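Local coordinates for protein hypoxanthine-guanine phosphoribosyltransferase (Thermus thermophilus, PDB 3ACD) that probably salvages purines, joining hypoxanthine or guanine to 5-phospho-alpha-D-ribose 1-diphosphate with magnesium as cofactor to give IMP or GMP, and binds IMP here, at residues K37-I42 / L61-D66; R32-K37 / D97-E102; Y155-G160 / T174-E179; V12-E17 / F149-A154. All blocks are in the same frame, centred on the assembly; numbering follows the deposited sequence.

Contact 1: K37-I42 / L61-D66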
loop_
_atom_site.group_PDB
_atom_site.type_symbol
_atom_site.label_atom_id
_atom_site.label_comp_id
_atom_site.label_asym_id
_atom_site.label_seq_id
_atom_site.Cartn_x
_atom_site.Cartn_y
_atom_site.Cartn_z
ATOM N N LYS A 37 19.964 9.929 -8.235
ATOM C CA LYS A 37 19.997 9.240 -6.950
ATOM C C LYS A 37 19.059 8.037 -6.967
ATOM O O LYS A 37 18.280 7.863 -7.898
ATOM C CB LYS A 37 19.575 10.202 -5.835
ATOM C CG LYS A 37 20.240 11.567 -5.916
ATOM C CD LYS A 37 21.740 11.478 -5.698
ATOM C CE LYS A 37 22.069 11.349 -4.223
ATOM N NZ LYS A 37 21.669 12.580 -3.487
ATOM N N THR A 38 19.156 7.202 -5.936
ATOM C CA THR A 38 18.305 6.022 -5.811
ATOM C C THR A 38 17.738 6.076 -4.400
ATOM O O THR A 38 18.284 5.485 -3.468
ATOM C CB THR A 38 19.108 4.715 -5.998
ATOM O OG1 THR A 38 20.032 4.555 -4.917
ATOM C CG2 THR A 38 19.877 4.750 -7.303
ATOM N N PRO A 39 16.627 6.799 -4.225
ATOM C CA PRO A 39 16.017 6.918 -2.903
ATOM C C PRO A 39 15.423 5.631 -2.357
ATOM O O PRO A 39 15.150 4.681 -3.093
ATOM C CB PRO A 39 14.966 8.003 -3.113
ATOM C CG PRO A 39 14.524 7.754 -4.506
ATOM C CD PRO A 39 15.825 7.506 -5.240
ATOM N N HIS A 40 15.251 5.622 -1.044
ATOM C CA HIS A 40 14.669 4.501 -0.330
ATOM C C HIS A 40 13.460 5.083 0.387
ATOM O O HIS A 40 13.609 5.863 1.327
ATOM C CB HIS A 40 15.670 3.951 0.687
ATOM C CG HIS A 40 15.147 2.797 1.483
ATOM N ND1 HIS A 40 14.709 1.628 0.900
ATOM C CD2 HIS A 40 15.001 2.630 2.819
ATOM C CE1 HIS A 40 14.315 0.790 1.842
ATOM N NE2 HIS A 40 14.482 1.375 3.015
ATOM N N LEU A 41 12.266 4.720 -0.067
ATOM C CA LEU A 41 11.044 5.235 0.540
ATOM C C LEU A 41 10.498 4.306 1.618
ATOM O O LEU A 41 10.282 3.120 1.384
ATOM C CB LEU A 41 9.971 5.469 -0.529
ATOM C CG LEU A 41 10.179 6.647 -1.487
ATOM C CD1 LEU A 41 11.428 6.426 -2.322
ATOM C CD2 LEU A 41 8.963 6.788 -2.389
ATOM N N ILE A 42 10.281 4.860 2.806
ATOM C CA ILE A 42 9.757 4.081 3.918
ATOM C C ILE A 42 8.320 4.489 4.215
ATOM O O ILE A 42 8.057 5.605 4.664
ATOM C CB ILE A 42 10.607 4.289 5.182
ATOM C CG1 ILE A 42 12.055 3.877 4.896
ATOM C CG2 ILE A 42 10.014 3.495 6.346
ATOM C CD1 ILE A 42 12.991 4.059 6.075
ATOM N N LEU A 61 12.215 6.969 -11.111
ATOM C CA LEU A 61 13.606 6.846 -10.686
ATOM C C LEU A 61 13.795 5.448 -10.115
ATOM O O LEU A 61 12.826 4.804 -9.715
ATOM C CB LEU A 61 13.931 7.845 -9.570
ATOM C CG LEU A 61 14.048 9.339 -9.853
ATOM C CD1 LEU A 61 14.245 10.081 -8.533
ATOM C CD2 LEU A 61 15.219 9.593 -10.787
ATOM N N PRO A 62 15.042 4.950 -10.086
ATOM C CA PRO A 62 15.251 3.615 -9.522
ATOM C C PRO A 62 15.176 3.833 -8.016
ATOM O O PRO A 62 15.815 4.742 -7.485
ATOM C CB PRO A 62 16.657 3.262 -9.992
ATOM C CG PRO A 62 17.344 4.599 -9.987
ATOM C CD PRO A 62 16.302 5.504 -10.614
ATOM N N LEU A 63 14.382 3.028 -7.324
ATOM C CA LEU A 63 14.245 3.208 -5.888
ATOM C C LEU A 63 13.833 1.926 -5.194
ATOM O O LEU A 63 13.333 0.998 -5.832
ATOM C CB LEU A 63 13.216 4.311 -5.607
ATOM C CG LEU A 63 11.812 4.151 -6.212
ATOM C CD1 LEU A 63 10.977 3.192 -5.369
ATOM C CD2 LEU A 63 11.128 5.516 -6.263
ATOM N N THR A 64 14.059 1.881 -3.884
ATOM C CA THR A 64 13.696 0.726 -3.076
ATOM C C THR A 64 12.673 1.186 -2.047
ATOM O O THR A 64 12.471 2.390 -1.854
ATOM C CB THR A 64 14.923 0.121 -2.352
ATOM O OG1 THR A 64 15.559 1.124 -1.553
ATOM C CG2 THR A 64 15.919 -0.421 -3.368
ATOM N N MET A 65 12.031 0.232 -1.383
ATOM C CA MET A 65 11.007 0.564 -0.403
ATOM C C MET A 65 11.048 -0.347 0.809
ATOM O O MET A 65 11.621 -1.438 0.774
ATOM C CB MET A 65 9.609 0.424 -1.026
ATOM C CG MET A 65 9.394 1.108 -2.373
ATOM S SD MET A 65 7.745 0.675 -3.025
ATOM C CE MET A 65 7.870 1.279 -4.728
ATOM N N ASP A 66 10.418 0.114 1.880
ATOM C CA ASP A 66 10.295 -0.666 3.095
ATOM C C ASP A 66 9.036 -0.166 3.797
ATOM O O ASP A 66 8.501 0.896 3.456
ATOM C CB ASP A 66 11.521 -0.510 4.001
ATOM C CG ASP A 66 11.775 -1.749 4.841
ATOM O OD1 ASP A 66 10.875 -2.616 4.897
ATOM O OD2 ASP A 66 12.862 -1.862 5.445
HETATM O O HOH W 1 14.517 0.124 5.489
#

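Contact 2: R32-K37 / D97-E102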
loop_
_atom_site.group_PDB
_atom_site.type_symbol
_atom_site.label_atom_id
_atom_site.label_comp_id
_atom_site.label_asym_id
_atom_site.label_seq_id
_atom_site.Cartn_x
_atom_site.Cartn_y
_atom_site.Cartn_z
ATOM N N ARG A 32 12.677 15.120 -9.676
ATOM C CA ARG A 32 13.585 16.203 -10.038
ATOM C C ARG A 32 14.654 16.402 -8.968
ATOM O O ARG A 32 15.843 16.488 -9.277
ATOM C CB ARG A 32 12.810 17.511 -10.223
ATOM C CG ARG A 32 13.699 18.719 -10.475
ATOM C CD ARG A 32 12.910 20.018 -10.486
ATOM N NE ARG A 32 11.934 20.066 -11.571
ATOM C CZ ARG A 32 11.174 21.122 -11.845
ATOM N NH1 ARG A 32 11.276 22.222 -11.111
ATOM N NH2 ARG A 32 10.310 21.078 -12.851
ATOM N N ASP A 33 14.224 16.476 -7.710
ATOM C CA ASP A 33 15.147 16.676 -6.597
ATOM C C ASP A 33 16.135 15.530 -6.432
ATOM O O ASP A 33 17.273 15.741 -6.015
ATOM C CB ASP A 33 14.380 16.852 -5.279
ATOM C CG ASP A 33 13.593 18.147 -5.221
ATOM O OD1 ASP A 33 13.742 18.984 -6.138
ATOM O OD2 ASP A 33 12.831 18.332 -4.247
ATOM N N TYR A 34 15.697 14.316 -6.757
ATOM C CA TYR A 34 16.545 13.139 -6.608
ATOM C C TYR A 34 17.146 12.603 -7.897
ATOM O O TYR A 34 17.508 11.428 -7.977
ATOM C CB TYR A 34 15.763 12.025 -5.909
ATOM C CG TYR A 34 15.528 12.295 -4.443
ATOM C CD1 TYR A 34 16.285 11.648 -3.468
ATOM C CD2 TYR A 34 14.574 13.224 -4.030
ATOM C CE1 TYR A 34 16.097 11.915 -2.121
ATOM C CE2 TYR A 34 14.380 13.503 -2.685
ATOM C CZ TYR A 34 15.145 12.843 -1.735
ATOM O OH TYR A 34 14.961 13.115 -0.402
ATOM N N GLN A 35 17.258 13.455 -8.909
ATOM C CA GLN A 35 17.841 13.020 -10.170
ATOM C C GLN A 35 19.243 12.478 -9.895
ATOM O O GLN A 35 20.003 13.066 -9.123
ATOM C CB GLN A 35 17.906 14.189 -11.157
ATOM C CG GLN A 35 18.679 15.397 -10.650
ATOM C CD GLN A 35 18.618 16.573 -11.607
ATOM O OE1 GLN A 35 19.044 16.476 -12.759
ATOM N NE2 GLN A 35 18.084 17.696 -11.133
ATOM N N GLY A 36 19.567 11.346 -10.511
ATOM C CA GLY A 36 20.875 10.743 -10.330
ATOM C C GLY A 36 21.034 9.987 -9.023
ATOM O O GLY A 36 22.108 9.461 -8.733
ATOM N N LYS A 37 19.964 9.929 -8.235
ATOM C CA LYS A 37 19.997 9.240 -6.950
ATOM C C LYS A 37 19.059 8.037 -6.967
ATOM O O LYS A 37 18.280 7.863 -7.898
ATOM C CB LYS A 37 19.575 10.202 -5.835
ATOM C CG LYS A 37 20.240 11.567 -5.916
ATOM C CD LYS A 37 21.740 11.478 -5.698
ATOM C CE LYS A 37 22.069 11.349 -4.223
ATOM N NZ LYS A 37 21.669 12.580 -3.487
ATOM N N ASP A 97 19.630 7.573 0.799
ATOM C CA ASP A 97 18.901 8.834 0.787
ATOM C C ASP A 97 17.466 8.393 1.038
ATOM O O ASP A 97 16.771 7.928 0.136
ATOM C CB ASP A 97 19.054 9.524 -0.565
ATOM C CG ASP A 97 20.464 10.029 -0.789
ATOM O OD1 ASP A 97 20.932 10.842 0.035
ATOM O OD2 ASP A 97 21.105 9.610 -1.769
ATOM N N VAL A 98 17.050 8.519 2.292
ATOM C CA VAL A 98 15.732 8.091 2.734
ATOM C C VAL A 98 14.616 9.124 2.626
ATOM O O VAL A 98 14.819 10.316 2.859
ATOM C CB VAL A 98 15.797 7.618 4.209
ATOM C CG1 VAL A 98 14.426 7.135 4.673
ATOM C CG2 VAL A 98 16.838 6.511 4.354
ATOM N N ILE A 99 13.431 8.646 2.259
ATOM C CA ILE A 99 12.253 9.499 2.184
ATOM C C ILE A 99 11.167 8.796 2.988
ATOM O O ILE A 99 10.741 7.697 2.636
ATOM C CB ILE A 99 11.727 9.691 0.742
ATOM C CG1 ILE A 99 12.782 10.374 -0.137
ATOM C CG2 ILE A 99 10.455 10.546 0.780
ATOM C CD1 ILE A 99 12.350 10.525 -1.593
ATOM N N VAL A 100 10.743 9.422 4.080
ATOM C CA VAL A 100 9.691 8.866 4.922
ATOM C C VAL A 100 8.361 9.257 4.283
ATOM O O VAL A 100 8.182 10.405 3.882
ATOM C CB VAL A 100 9.745 9.454 6.351
ATOM C CG1 VAL A 100 8.601 8.895 7.193
ATOM C CG2 VAL A 100 11.089 9.131 7.000
ATOM N N VAL A 101 7.441 8.305 4.173
ATOM C CA VAL A 101 6.137 8.582 3.582
ATOM C C VAL A 101 5.069 8.396 4.660
ATOM O O VAL A 101 4.779 7.273 5.086
ATOM C CB VAL A 101 5.855 7.647 2.382
ATOM C CG1 VAL A 101 4.497 7.976 1.771
ATOM C CG2 VAL A 101 6.956 7.806 1.334
ATOM N N GLU A 102 4.496 9.517 5.089
ATOM C CA GLU A 102 3.483 9.553 6.140
ATOM C C GLU A 102 2.105 9.924 5.622
ATOM O O GLU A 102 1.979 10.517 4.557
ATOM C CB GLU A 102 3.898 10.573 7.205
ATOM C CG GLU A 102 4.787 10.010 8.288
ATOM C CD GLU A 102 3.994 9.275 9.342
ATOM O OE1 GLU A 102 2.905 8.760 9.015
ATOM O OE2 GLU A 102 4.466 9.205 10.495
HETATM O O HOH W 2 16.579 11.845 1.306
HETATM O O HOH W 3 22.871 12.583 -0.271
#

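Contact 3: Y155-G160 / T174-E179. With IMP (inosinic acid), chain B.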
loop_
_atom_site.group_PDB
_atom_site.type_symbol
_atom_site.label_atom_id
_atom_site.label_comp_id
_atom_site.label_asym_id
_atom_site.label_seq_id
_atom_site.Cartn_x
_atom_site.Cartn_y
_atom_site.Cartn_z
ATOM N N TYR A 155 -10.660 15.827 12.309
ATOM C CA TYR A 155 -10.319 14.416 12.179
ATOM C C TYR A 155 -10.715 13.987 10.777
ATOM O O TYR A 155 -11.901 13.968 10.436
ATOM C CB TYR A 155 -11.066 13.540 13.185
ATOM C CG TYR A 155 -10.557 12.113 13.154
ATOM C CD1 TYR A 155 -9.393 11.760 13.832
ATOM C CD2 TYR A 155 -11.181 11.142 12.367
ATOM C CE1 TYR A 155 -8.853 10.484 13.725
ATOM C CE2 TYR A 155 -10.647 9.857 12.251
ATOM C CZ TYR A 155 -9.480 9.538 12.932
ATOM O OH TYR A 155 -8.912 8.291 12.800
ATOM N N VAL A 156 -9.721 13.643 9.968
ATOM C CA VAL A 156 -9.966 13.227 8.598
ATOM C C VAL A 156 -9.837 11.716 8.433
ATOM O O VAL A 156 -9.259 11.027 9.274
ATOM C CB VAL A 156 -8.982 13.918 7.624
ATOM C CG1 VAL A 156 -9.149 15.433 7.698
ATOM C CG2 VAL A 156 -7.545 13.530 7.965
ATOM N N TYR A 157 -10.388 11.201 7.341
ATOM C CA TYR A 157 -10.301 9.778 7.060
ATOM C C TYR A 157 -10.514 9.536 5.573
ATOM O O TYR A 157 -10.912 10.444 4.840
ATOM C CB TYR A 157 -11.308 8.992 7.917
ATOM C CG TYR A 157 -12.761 9.351 7.707
ATOM C CD1 TYR A 157 -13.555 8.634 6.812
ATOM C CD2 TYR A 157 -13.348 10.402 8.414
ATOM C CE1 TYR A 157 -14.902 8.953 6.630
ATOM C CE2 TYR A 157 -14.691 10.731 8.236
ATOM C CZ TYR A 157 -15.461 10.002 7.343
ATOM O OH TYR A 157 -16.787 10.330 7.162
ATOM N N GLY A 158 -10.220 8.316 5.136
ATOM C CA GLY A 158 -10.339 7.971 3.732
ATOM C C GLY A 158 -8.950 7.947 3.117
ATOM O O GLY A 158 -7.988 8.390 3.745
ATOM N N TYR A 159 -8.836 7.420 1.900
ATOM C CA TYR A 159 -7.556 7.360 1.198
ATOM C C TYR A 159 -6.461 6.769 2.101
ATOM O O TYR A 159 -5.360 7.316 2.202
ATOM C CB TYR A 159 -7.158 8.773 0.733
ATOM C CG TYR A 159 -6.054 8.820 -0.309
ATOM C CD1 TYR A 159 -6.314 8.528 -1.653
ATOM C CD2 TYR A 159 -4.749 9.150 0.050
ATOM C CE1 TYR A 159 -5.290 8.568 -2.612
ATOM C CE2 TYR A 159 -3.725 9.188 -0.892
ATOM C CZ TYR A 159 -3.998 8.897 -2.219
ATOM O OH TYR A 159 -2.969 8.924 -3.137
ATOM N N GLY A 160 -6.776 5.657 2.760
ATOM C CA GLY A 160 -5.805 5.010 3.630
ATOM C C GLY A 160 -5.968 5.304 5.111
ATOM O O GLY A 160 -5.645 4.465 5.958
ATOM N N THR A 174 -12.060 12.863 3.559
ATOM C CA THR A 174 -13.229 13.526 4.120
ATOM C C THR A 174 -13.018 13.682 5.624
ATOM O O THR A 174 -11.937 13.384 6.135
ATOM C CB THR A 174 -14.528 12.737 3.817
ATOM O OG1 THR A 174 -15.661 13.462 4.314
ATOM C CG2 THR A 174 -14.491 11.366 4.448
ATOM N N SER A 175 -14.036 14.147 6.335
ATOM C CA SER A 175 -13.900 14.354 7.770
ATOM C C SER A 175 -15.243 14.386 8.478
ATOM O O SER A 175 -16.294 14.407 7.841
ATOM C CB SER A 175 -13.175 15.678 8.032
ATOM O OG SER A 175 -13.894 16.761 7.450
ATOM N N ILE A 176 -15.190 14.394 9.806
ATOM C CA ILE A 176 -16.391 14.453 10.630
ATOM C C ILE A 176 -16.361 15.775 11.381
ATOM O O ILE A 176 -15.356 16.487 11.360
ATOM C CB ILE A 176 -16.432 13.313 11.671
ATOM C CG1 ILE A 176 -15.188 13.386 12.562
ATOM C CG2 ILE A 176 -16.526 11.967 10.972
ATOM C CD1 ILE A 176 -15.153 12.352 13.672
ATOM N N ARG A 177 -17.464 16.106 12.040
ATOM C CA ARG A 177 -17.532 17.340 12.807
ATOM C C ARG A 177 -16.986 17.074 14.203
ATOM O O ARG A 177 -17.145 15.977 14.742
ATOM C CB ARG A 177 -18.977 17.832 12.895
ATOM C CG ARG A 177 -19.574 18.208 11.553
ATOM C CD ARG A 177 -20.998 18.714 11.702
ATOM N NE ARG A 177 -21.571 19.098 10.416
ATOM C CZ ARG A 177 -22.805 19.568 10.258
ATOM N NH1 ARG A 177 -23.598 19.713 11.311
ATOM N NH2 ARG A 177 -23.245 19.888 9.050
ATOM N N PRO A 178 -16.330 18.074 14.805
ATOM C CA PRO A 178 -15.770 17.910 16.149
ATOM C C PRO A 178 -16.852 17.539 17.159
ATOM O O PRO A 178 -16.562 17.012 18.233
ATOM C CB PRO A 178 -15.149 19.275 16.430
ATOM C CG PRO A 178 -16.038 20.209 15.661
ATOM C CD PRO A 178 -16.209 19.471 14.354
ATOM N N GLU A 179 -18.101 17.810 16.793
ATOM C CA GLU A 179 -19.245 17.522 17.648
ATOM C C GLU A 179 -19.306 16.039 17.998
ATOM O O GLU A 179 -19.276 15.180 17.115
ATOM C CB GLU A 179 -20.538 17.940 16.943
ATOM C CG GLU A 179 -20.439 19.269 16.204
ATOM C CD GLU A 179 -20.039 20.423 17.105
ATOM O OE1 GLU A 179 -19.824 21.536 16.581
ATOM O OE2 GLU A 179 -19.945 20.224 18.335
HETATM P P IMP B . 1.014 12.626 15.422
HETATM O O1P IMP B . 0.210 13.383 16.405
HETATM O O2P IMP B . 2.182 11.838 16.188
HETATM O O3P IMP B . 1.651 13.648 14.352
HETATM O "O5'" IMP B . 0.033 11.586 14.660
HETATM C "C5'" IMP B . 0.558 10.333 14.227
HETATM C "C4'" IMP B . -0.531 9.467 13.588
HETATM O "O4'" IMP B . -1.849 9.822 14.103
HETATM C "C3'" IMP B . -0.647 9.767 12.076
HETATM O "O3'" IMP B . 0.352 9.082 11.320
HETATM C "C2'" IMP B . -2.056 9.223 11.785
HETATM O "O2'" IMP B . -2.028 7.812 11.548
HETATM C "C1'" IMP B . -2.826 9.543 13.078
HETATM N N9 IMP B . -3.707 10.713 12.843
HETATM C C8 IMP B . -3.513 12.006 13.270
HETATM N N7 IMP B . -4.499 12.765 12.868
HETATM C C5 IMP B . -5.370 12.016 12.160
HETATM C C6 IMP B . -6.608 12.270 11.485
HETATM O O6 IMP B . -7.089 13.391 11.461
HETATM N N1 IMP B . -7.234 11.223 10.853
HETATM C C2 IMP B . -6.696 9.955 10.871
HETATM N N3 IMP B . -5.562 9.707 11.491
HETATM C C4 IMP B . -4.873 10.688 12.137
HETATM O O HOH W 4 -13.345 17.036 13.183
#

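Contact 4: V12-E17 / F149-A154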
loop_
_atom_site.group_PDB
_atom_site.type_symbol
_atom_site.label_atom_id
_atom_site.label_comp_id
_atom_site.label_asym_id
_atom_site.label_seq_id
_atom_site.Cartn_x
_atom_site.Cartn_y
_atom_site.Cartn_z
ATOM N N VAL A 12 -13.221 19.392 6.335
ATOM C CA VAL A 12 -12.210 19.041 5.340
ATOM C C VAL A 12 -12.723 18.018 4.329
ATOM O O VAL A 12 -13.202 16.947 4.701
ATOM C CB VAL A 12 -10.942 18.484 6.021
ATOM C CG1 VAL A 12 -9.910 18.082 4.971
ATOM C CG2 VAL A 12 -10.364 19.538 6.956
ATOM N N GLN A 13 -12.616 18.366 3.050
ATOM C CA GLN A 13 -13.059 17.506 1.963
ATOM C C GLN A 13 -12.086 17.667 0.793
ATOM O O GLN A 13 -11.899 18.775 0.286
ATOM C CB GLN A 13 -14.465 17.913 1.502
ATOM C CG GLN A 13 -15.525 18.012 2.604
ATOM C CD GLN A 13 -15.905 16.668 3.201
ATOM O OE1 GLN A 13 -15.802 15.629 2.545
ATOM N NE2 GLN A 13 -16.368 16.685 4.448
ATOM N N ILE A 14 -11.461 16.570 0.371
ATOM C CA ILE A 14 -10.518 16.622 -0.743
ATOM C C ILE A 14 -10.837 15.476 -1.699
ATOM O O ILE A 14 -10.744 14.303 -1.330
ATOM C CB ILE A 14 -9.056 16.495 -0.252
ATOM C CG1 ILE A 14 -8.823 17.426 0.941
ATOM C CG2 ILE A 14 -8.101 16.871 -1.371
ATOM C CD1 ILE A 14 -7.416 17.356 1.520
ATOM N N SER A 15 -11.209 15.821 -2.929
ATOM C CA SER A 15 -11.589 14.823 -3.924
ATOM C C SER A 15 -10.461 13.927 -4.408
ATOM O O SER A 15 -9.284 14.271 -4.310
ATOM C CB SER A 15 -12.219 15.500 -5.141
ATOM O OG SER A 15 -11.247 16.207 -5.892
ATOM N N ALA A 16 -10.840 12.776 -4.953
ATOM C CA ALA A 16 -9.869 11.829 -5.481
ATOM C C ALA A 16 -9.081 12.505 -6.595
ATOM O O ALA A 16 -7.889 12.262 -6.756
ATOM C CB ALA A 16 -10.581 10.591 -6.016
ATOM N N GLU A 17 -9.758 13.358 -7.360
ATOM C CA GLU A 17 -9.116 14.067 -8.460
ATOM C C GLU A 17 -8.074 15.058 -7.956
ATOM O O GLU A 17 -6.975 15.149 -8.510
ATOM C CB GLU A 17 -10.164 14.811 -9.293
ATOM C CG GLU A 17 -11.200 13.907 -9.934
ATOM C CD GLU A 17 -12.238 14.681 -10.724
ATOM O OE1 GLU A 17 -12.957 15.503 -10.116
ATOM O OE2 GLU A 17 -12.333 14.468 -11.951
ATOM N N PHE A 149 -1.309 18.518 1.316
ATOM C CA PHE A 149 -2.214 19.604 1.688
ATOM C C PHE A 149 -2.102 20.012 3.153
ATOM O O PHE A 149 -2.006 19.160 4.040
ATOM C CB PHE A 149 -3.666 19.171 1.451
ATOM C CG PHE A 149 -3.945 18.672 0.064
ATOM C CD1 PHE A 149 -4.339 19.550 -0.943
ATOM C CD2 PHE A 149 -3.830 17.316 -0.233
ATOM C CE1 PHE A 149 -4.618 19.080 -2.230
ATOM C CE2 PHE A 149 -4.106 16.839 -1.514
ATOM C CZ PHE A 149 -4.501 17.721 -2.513
ATOM N N GLU A 150 -2.126 21.316 3.410
ATOM C CA GLU A 150 -2.113 21.793 4.785
ATOM C C GLU A 150 -3.590 22.009 5.100
ATOM O O GLU A 150 -4.300 22.659 4.331
ATOM C CB GLU A 150 -1.353 23.111 4.913
ATOM C CG GLU A 150 -1.415 23.692 6.314
ATOM C CD GLU A 150 -0.635 24.978 6.441
ATOM O OE1 GLU A 150 0.607 24.914 6.554
ATOM O OE2 GLU A 150 -1.269 26.053 6.410
ATOM N N ILE A 151 -4.058 21.463 6.215
ATOM C CA ILE A 151 -5.468 21.595 6.567
ATOM C C ILE A 151 -5.721 22.108 7.976
ATOM O O ILE A 151 -4.823 22.134 8.819
ATOM C CB ILE A 151 -6.206 20.241 6.424
ATOM C CG1 ILE A 151 -5.622 19.224 7.411
ATOM C CG2 ILE A 151 -6.070 19.722 4.997
ATOM C CD1 ILE A 151 -6.394 17.913 7.497
ATOM N N GLU A 152 -6.963 22.520 8.217
ATOM C CA GLU A 152 -7.369 23.009 9.523
ATOM C C GLU A 152 -7.489 21.807 10.454
ATOM O O GLU A 152 -7.462 20.657 10.008
ATOM C CB GLU A 152 -8.721 23.722 9.433
ATOM C CG GLU A 152 -9.861 22.831 8.964
ATOM C CD GLU A 152 -11.208 23.535 8.988
ATOM O OE1 GLU A 152 -11.668 23.903 10.091
ATOM O OE2 GLU A 152 -11.804 23.720 7.906
ATOM N N ASP A 153 -7.631 22.083 11.744
ATOM C CA ASP A 153 -7.755 21.037 12.748
ATOM C C ASP A 153 -9.089 20.302 12.627
ATOM O O ASP A 153 -10.149 20.863 12.906
ATOM C CB ASP A 153 -7.608 21.653 14.142
ATOM C CG ASP A 153 -7.754 20.636 15.255
ATOM O OD1 ASP A 153 -7.588 19.427 14.996
ATOM O OD2 ASP A 153 -8.018 21.056 16.400
ATOM N N ALA A 154 -9.026 19.044 12.200
ATOM C CA ALA A 154 -10.213 18.211 12.046
ATOM C C ALA A 154 -9.787 16.753 11.918
ATOM O O ALA A 154 -8.667 16.469 11.488
ATOM C CB ALA A 154 -10.993 18.634 10.801
#

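Contact 1: K37-I42 / L61-D66
The imidazole of His-40 meets Thr-64 at its edge, where ND1 lies 2.6 Å from Thr-64 OG1; either atom could be the donor. A water sits in the ring plane at NE2 and donates to Asp-66 OD2, while Asp-66 CB approaches the ring obliquely, with the ring and carboxylate planes 60° apart. With CG anti to the backbone N (chi1 179°), the ring of His-40 comes to lie beside Thr-64. Both strands run parallel, as expected for the beta-alpha-beta unit formed by strand 40-45, helix 49-56 and strand 64-70. Thr-64 N donates to Pro-39 O, Leu-41 N to Thr-64 O at 2.9 Å, and Asp-66 N to Leu-41 O. On the sheet face holding Leu-41 and Met-65, both side chains pack on Met-52 and Val-56 of helix 49-56. Pro-39 CG rests on Leu-63 CB at 3.8 Å, and the side chains of Thr-38 and Pro-62 cross at about a right angle, CG2 meeting CG. Arg-96 also bonds Thr-64 OG1, and Asp-66 OD2 accepts from the backbone N of Arg-90 and Leu-91. Both ring nitrogens of the buried His-40 thus have polar partners, ND1 directly and NE2 through the water to Asp-66, which probably fixes the rotation of the ring.

Contact 2: R32-K37 / D97-E102
Tyr-34 presents one ring face to CD1 of Ile-99, joining the turn after helix 16-33 to strand 97-102 of the parallel sheet in this phosphoribosyltransferase fold. The methyl carbon CD1 of Ile-99 stands 3.9 Å from the Tyr-34 ring centroid, 23° off the normal, a CH-pi contact displaced toward the rim. The two side chains meet tip to tip, and Ile-99 CG1 also reaches Tyr-34 OH at 3.5 Å. At the ring edge Asp-97 CB approaches Tyr-34 CE1 at 4.1 Å. A water in the ring plane lies 2.7 Å from Tyr-34 OH and donates to Val-98 O, tying the phenol to the strand backbone. An alanine in place of Tyr-34 would probably open a gap over Ile-99 CD1 and leave that water without its phenol partner. Farther out, Pro-39 and Leu-61 also pack against the tyrosine. A type II turn from Tyr-34 to Lys-37, closed by Lys-37 N donating to Tyr-34 O at 2.9 Å, brings Lys-37 back toward the strand; Gly-36 takes its positive phi (78°). The lysine chain, bent at chi2, chi3 and chi4, crosses Asp-97 at about a right angle in a long salt bridge. Ser-125 hydrogen-bonds the other carboxylate oxygen, Asp-97 OD1, which also accepts from a water at 2.6 Å. On the bridging side, Lys-37 NZ lies 3.5 Å from Asp-97 OD2.

Contact 3: Y155-G160 / T174-E179
Thr-174 CG2 is pressed against the face of the Tyr-157 ring, its methyl carbon 3.5 Å from the ring centroid and offset toward the rim, unusually close for a CH-pi contact. Tyr-157 CG occupies the crowded position between the backbone N and the carbonyl carbon (chi1 61°), which brings the ring alongside Thr-174. Ile-176 CG2 reaches Tyr-157 CE2 at 3.5 Å. Beneath these side chains Tyr-157 and Thr-174 form an antiparallel hydrogen-bonded pair: Thr-174 N donates to Tyr-157 O nearly along the C=O axis, whereas Tyr-157 N donates to Thr-174 O from above the carbonyl plane. The next pair, Val-156 with Ser-175, is non-hydrogen-bonded, and Ser-175 OG turns to Val-12 O. Ile-176 N makes a weak hydrogen bond to Tyr-155 O, and a water bridges Tyr-155 N and Ile-176 O. This two-stranded antiparallel sheet and its flank contribute Val-156 and Tyr-155 to the purine pocket. Val-156 N donates to IMP O6 at 3.0 Å and IMP N1 to Val-156 O at 2.6 Å, while IMP N1 lies 3.4 Å above one face of the Tyr-155 ring. Asp-162 O bonds Tyr-155 OH. An alanine in place of Tyr-155 would probably leave the hypoxanthine without the ring that covers N1 and C2, and Asp-162 O without the phenol. The paired backbone bonds of Val-156 match a 6-oxopurine with hydrogen on N1, consistent with selection of hypoxanthine and guanine.

Contact 4: V12-E17 / F149-A154
Val-12, whose carbonyl O accepts a hydrogen bond from Ser-175 OG, turns its two methyl groups to the 149-154 segment; no hydrogen bond joins the two segments, and the contact is apolar. In this phosphoribosyltransferase fold it packs the chain leading into helix 16-33 against the end of strand 146-150 and the loop beyond it. Val-12 CG1 meets Ile-151 CG2 at 4.2 Å, the side chains crossing at about a right angle. Its other methyl, CG2, touches Ala-154 CB at 4.0 Å and the aliphatic CG of Glu-152 at 3.9 Å. Two residues on, Ile-14 and Phe-149 slide past each other in opposite directions. Ile-14 CD1 serves both partners, approaching Phe-149 CG at 4.0 Å and Ile-151 CG2 at 4.4 Å. Leu-132 packs on both Ile-14 and Phe-149, and Val-156 on both Val-12 and Ile-151, so the apolar cluster extends to Val-156, whose backbone binds the hypoxanthine. Ala-154 also lines the IMP pocket, and its O accepts from Lys-134 NZ. Over one phenyl face, toward the rim, Ile-14 CG2 stands 4.1 Å from the Phe-149 centroid, 20° off the ring normal.

In the fold
Contacts 1 and 2 lie at one end of the chain and contacts 3 and 4 at the other, on opposite sides of its centre. Contacts 1 and 2 have centres 7 Å apart and share Lys-37; strands 40-45 and 97-102 are sheet neighbours, with Ile-42 backbone-hydrogen-bonded to Ile-99 and Val-101. Strand 97-102 ends at Glu-102, a residue of the IMP pocket, whereas the side chain of Ile-42 is about 12 Å from the bound IMP. Contacts 3 and 4, centres 9 Å apart, meet through a probable hydrogen bond between Gln-13 OE1 and Thr-174 OG1 and through Val-156 packing on Val-12 and Ile-151. Together they supply Ala-154, Tyr-155 and Val-156 to the pocket. Contacts 1 and 3 have centres 30 Å apart.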